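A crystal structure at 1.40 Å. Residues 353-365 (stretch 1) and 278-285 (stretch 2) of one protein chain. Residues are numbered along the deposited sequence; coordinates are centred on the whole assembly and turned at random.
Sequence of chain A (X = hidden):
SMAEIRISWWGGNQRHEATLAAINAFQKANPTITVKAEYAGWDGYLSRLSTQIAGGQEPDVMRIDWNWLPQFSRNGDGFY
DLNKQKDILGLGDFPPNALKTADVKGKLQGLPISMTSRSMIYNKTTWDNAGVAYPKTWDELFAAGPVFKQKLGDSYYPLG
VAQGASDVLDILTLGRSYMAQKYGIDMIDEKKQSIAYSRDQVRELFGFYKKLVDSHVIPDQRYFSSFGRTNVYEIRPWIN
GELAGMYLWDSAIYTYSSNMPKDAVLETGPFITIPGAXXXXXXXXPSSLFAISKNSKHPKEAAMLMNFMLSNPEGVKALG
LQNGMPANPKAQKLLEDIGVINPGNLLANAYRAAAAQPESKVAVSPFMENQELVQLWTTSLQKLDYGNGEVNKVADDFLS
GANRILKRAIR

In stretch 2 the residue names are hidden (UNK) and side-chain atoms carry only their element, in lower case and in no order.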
# COMPACT_ATOMS: atom_id res chain seq x y z
N ALA A 353 -6.88 -13.27 6.07
CA ALA A 353 -5.73 -14.16 5.83
C ALA A 353 -4.44 -13.55 6.38
O ALA A 353 -3.64 -14.24 7.04
CB ALA A 353 -5.59 -14.48 4.35
N ALA A 354 -4.24 -12.27 6.13
CA ALA A 354 -3.07 -11.58 6.67
C ALA A 354 -3.07 -11.61 8.20
O ALA A 354 -2.02 -11.84 8.83
CB ALA A 354 -3.00 -10.14 6.17
N ALA A 355 -4.25 -11.41 8.79
CA ALA A 355 -4.39 -11.41 10.25
C ALA A 355 -4.04 -12.76 10.88
O ALA A 355 -3.60 -12.82 12.05
CB ALA A 355 -5.78 -10.96 10.66
N ALA A 356 -4.20 -13.84 10.12
CA ALA A 356 -3.87 -15.20 10.57
C ALA A 356 -2.39 -15.56 10.47
O ALA A 356 -1.98 -16.58 11.01
CB ALA A 356 -4.69 -16.23 9.80
N GLN A 357 -1.61 -14.73 9.79
CA GLN A 357 -0.18 -15.01 9.61
C GLN A 357 0.60 -14.68 10.86
O GLN A 357 0.18 -13.83 11.64
CB GLN A 357 0.39 -14.19 8.45
CG GLN A 357 -0.27 -14.48 7.13
CD GLN A 357 -0.37 -15.97 6.81
OE1 GLN A 357 0.64 -16.64 6.69
NE2 GLN A 357 -1.61 -16.48 6.65
N PRO A 358 1.76 -15.34 11.06
CA PRO A 358 2.60 -14.94 12.18
C PRO A 358 3.07 -13.51 12.02
O PRO A 358 3.54 -13.12 10.95
CB PRO A 358 3.78 -15.91 12.12
CG PRO A 358 3.32 -17.06 11.29
CD PRO A 358 2.28 -16.52 10.35
N GLU A 359 2.96 -12.75 13.10
CA GLU A 359 3.48 -11.39 13.14
C GLU A 359 4.96 -11.38 12.76
O GLU A 359 5.73 -12.22 13.23
CB GLU A 359 3.32 -10.82 14.55
CG GLU A 359 3.38 -9.31 14.60
CD GLU A 359 2.88 -8.75 15.93
OE1 GLU A 359 1.98 -9.36 16.55
OE2 GLU A 359 3.40 -7.70 16.36
N SER A 360 5.35 -10.42 11.93
CA SER A 360 6.77 -10.22 11.61
C SER A 360 7.46 -9.50 12.76
O SER A 360 6.86 -8.66 13.41
CB SER A 360 6.95 -9.38 10.34
OG SER A 360 8.34 -9.16 10.06
N LYS A 361 8.73 -9.82 12.94
CA LYS A 361 9.60 -9.14 13.91
C LYS A 361 10.56 -8.19 13.22
O LYS A 361 11.46 -7.62 13.85
CB LYS A 361 10.39 -10.16 14.69
CG LYS A 361 9.47 -10.93 15.58
CD LYS A 361 9.98 -12.34 15.75
CE LYS A 361 9.31 -13.02 16.93
NZ LYS A 361 8.40 -14.11 16.50
N VAL A 362 10.35 -8.03 11.91
CA VAL A 362 11.25 -7.24 11.10
C VAL A 362 10.46 -5.99 10.66
O VAL A 362 9.52 -6.09 9.86
CB VAL A 362 11.76 -8.02 9.87
CG1 VAL A 362 12.71 -7.19 9.03
CG2 VAL A 362 12.46 -9.30 10.31
N ALA A 363 10.87 -4.83 11.16
CA ALA A 363 10.17 -3.58 10.90
C ALA A 363 10.14 -3.22 9.42
O ALA A 363 11.09 -3.49 8.70
CB ALA A 363 10.85 -2.44 11.68
N VAL A 364 9.04 -2.59 9.02
CA VAL A 364 8.88 -1.99 7.71
C VAL A 364 9.23 -0.51 7.87
O VAL A 364 8.65 0.17 8.73
CB VAL A 364 7.43 -2.18 7.20
CG1 VAL A 364 7.22 -1.49 5.85
CG2 VAL A 364 7.09 -3.67 7.12
N SER A 365 10.18 -0.03 7.08
CA SER A 365 10.62 1.35 7.11
C SER A 365 9.83 2.16 6.11
O SER A 365 9.67 1.73 4.96
CB SER A 365 12.09 1.45 6.73
OG SER A 365 12.48 2.80 6.76
N UNK A 278 12.99 -17.58 9.03
CA UNK A 278 13.32 -16.96 10.32
C UNK A 278 12.26 -15.97 10.78
O UNK A 278 12.14 -15.62 11.96
c UNK A 278 15.82 -17.08 9.77
c UNK A 278 18.36 -16.91 9.45
c UNK A 278 14.64 -16.22 10.21
n UNK A 278 19.15 -17.81 10.34
c UNK A 278 17.11 -16.35 10.11
N UNK A 279 11.52 -15.49 9.80
CA UNK A 279 10.49 -14.47 10.00
C UNK A 279 9.43 -14.70 8.94
O UNK A 279 9.73 -15.22 7.87
o UNK A 279 9.49 -11.33 9.44
o UNK A 279 9.99 -11.81 11.51
c UNK A 279 10.11 -12.00 10.29
c UNK A 279 11.06 -13.08 9.82
N UNK A 280 8.20 -14.30 9.23
CA UNK A 280 7.12 -14.45 8.25
C UNK A 280 7.28 -13.51 7.06
O UNK A 280 6.79 -13.80 5.96
c UNK A 280 5.77 -14.19 8.91
o UNK A 280 5.64 -12.82 9.25
N UNK A 281 7.93 -12.38 7.28
CA UNK A 281 8.03 -11.37 6.22
C UNK A 281 6.71 -10.69 5.92
O UNK A 281 6.60 -9.99 4.93
N UNK A 282 5.72 -10.87 6.79
CA UNK A 282 4.41 -10.22 6.65
C UNK A 282 4.59 -8.73 6.67
O UNK A 282 5.22 -8.18 7.57
c UNK A 282 2.03 -10.05 7.73
c UNK A 282 3.45 -10.63 7.77
c UNK A 282 1.23 -10.38 8.98
c UNK A 282 1.32 -10.54 6.48
N UNK A 283 4.03 -8.08 5.67
CA UNK A 283 4.33 -6.66 5.41
C UNK A 283 3.04 -5.87 5.51
O UNK A 283 2.12 -6.04 4.72
c UNK A 283 4.97 -6.52 4.02
o UNK A 283 6.15 -7.33 4.00
c UNK A 283 5.33 -5.08 3.70
N UNK A 284 2.99 -5.02 6.52
CA UNK A 284 1.80 -4.25 6.86
C UNK A 284 2.12 -2.81 7.19
O UNK A 284 3.21 -2.49 7.67
c UNK A 284 1.05 -4.85 8.06
o UNK A 284 0.79 -6.24 7.91
N UNK A 285 1.12 -1.95 6.96
CA UNK A 285 1.22 -0.52 7.30
C UNK A 285 -0.16 0.08 7.27
O UNK A 285 -1.11 -0.54 6.80
c UNK A 285 2.25 1.34 4.03
c UNK A 285 2.09 0.23 6.30
n UNK A 285 2.16 2.77 1.98
c UNK A 285 1.49 1.67 2.77
c UNK A 285 1.48 0.37 4.91
O HOH W 1 7.46 -14.04 11.98
O HOH W 2 7.94 -7.73 7.66

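Position 278 carries four carbons in a row ending in a nitrogen, a chain that does not reach stretch 1. The composition is that of lysine, and Lys278 makes no contact here.

At position 279 there are two side-chain carbons, the second bearing two oxygens. One oxygen lies 2.8 Å from the N atom of Lys361, the other 2.5 Å from OG of Ser360. A carboxylate on so short a stem is aspartate. Asp279 thus accepts two hydrogen bonds from stretch 1, Lys361 N to OD1 with a nearly linear angle of 173° and Ser360 OG to OD2, while CG2 of Val362 packs 3.6 Å from its CG.

Position 280 has one carbon followed by one oxygen, and this oxygen sits 2.7 Å from the carbonyl O of Pro358. These atoms define serine. Ser280 OG donates to that carbonyl and accepts from the backbone N of residue 282 at 3.1 Å, so a single hydroxyl ties the loop to itself and to stretch 1.

No side-chain atom is present at position 281, where phi is +70°, a value that favours glycine. Gly281 N donates to OD2 of Asp279 at 2.9 Å, bracing the carboxylate from within its own stretch.

Position 282 shows four carbons forked at the second, with one tip 3.6 Å from Ala354 O and 3.9 Å from Gln357 CB. An unbranched first carbon and a forked second one make it leucine. Leu282 CD1 also approaches CB of Ala354, a residue of the helix, at 4.3 Å.

At position 283 the first carbon carries one oxygen and one carbon, and that terminal carbon lies 4.1 Å from Val364 CG2. This is threonine: Thr283 OG1 donates to Gly281 O at 2.9 Å.

Position 284 has one carbon then one oxygen, and its side chain does not contact stretch 1; its backbone O lies 4.1 Å from Val364 CG2. This is serine, and OG of Ser284 is hydrogen-bonded elsewhere in the structure.

Position 285 again has four carbons in a row ending in nitrogen, with no side-chain contact to stretch 1. This is lysine, and Lys285 leads its end away from stretch 1, to a partner elsewhere in the structure.

The contact combines a polar cluster with apolar packing. Asp279 and Ser280 grip Ser360, Lys361 and Pro358. Ser360 OG also accepts from Val362 N at 3.0 Å, a bond within stretch 1; the link to stretch 2 is the bond that OG donates to Asp279 OD2. Water 1 joins Ser280 N to Glu359 O, and water 2 donates to both Leu282 O and Ser360 OG. Leu282 packs near Ala354 and Gln357, and Thr283 meets Val364.

Stretch 2, residues 278-285: KDSGLTSK
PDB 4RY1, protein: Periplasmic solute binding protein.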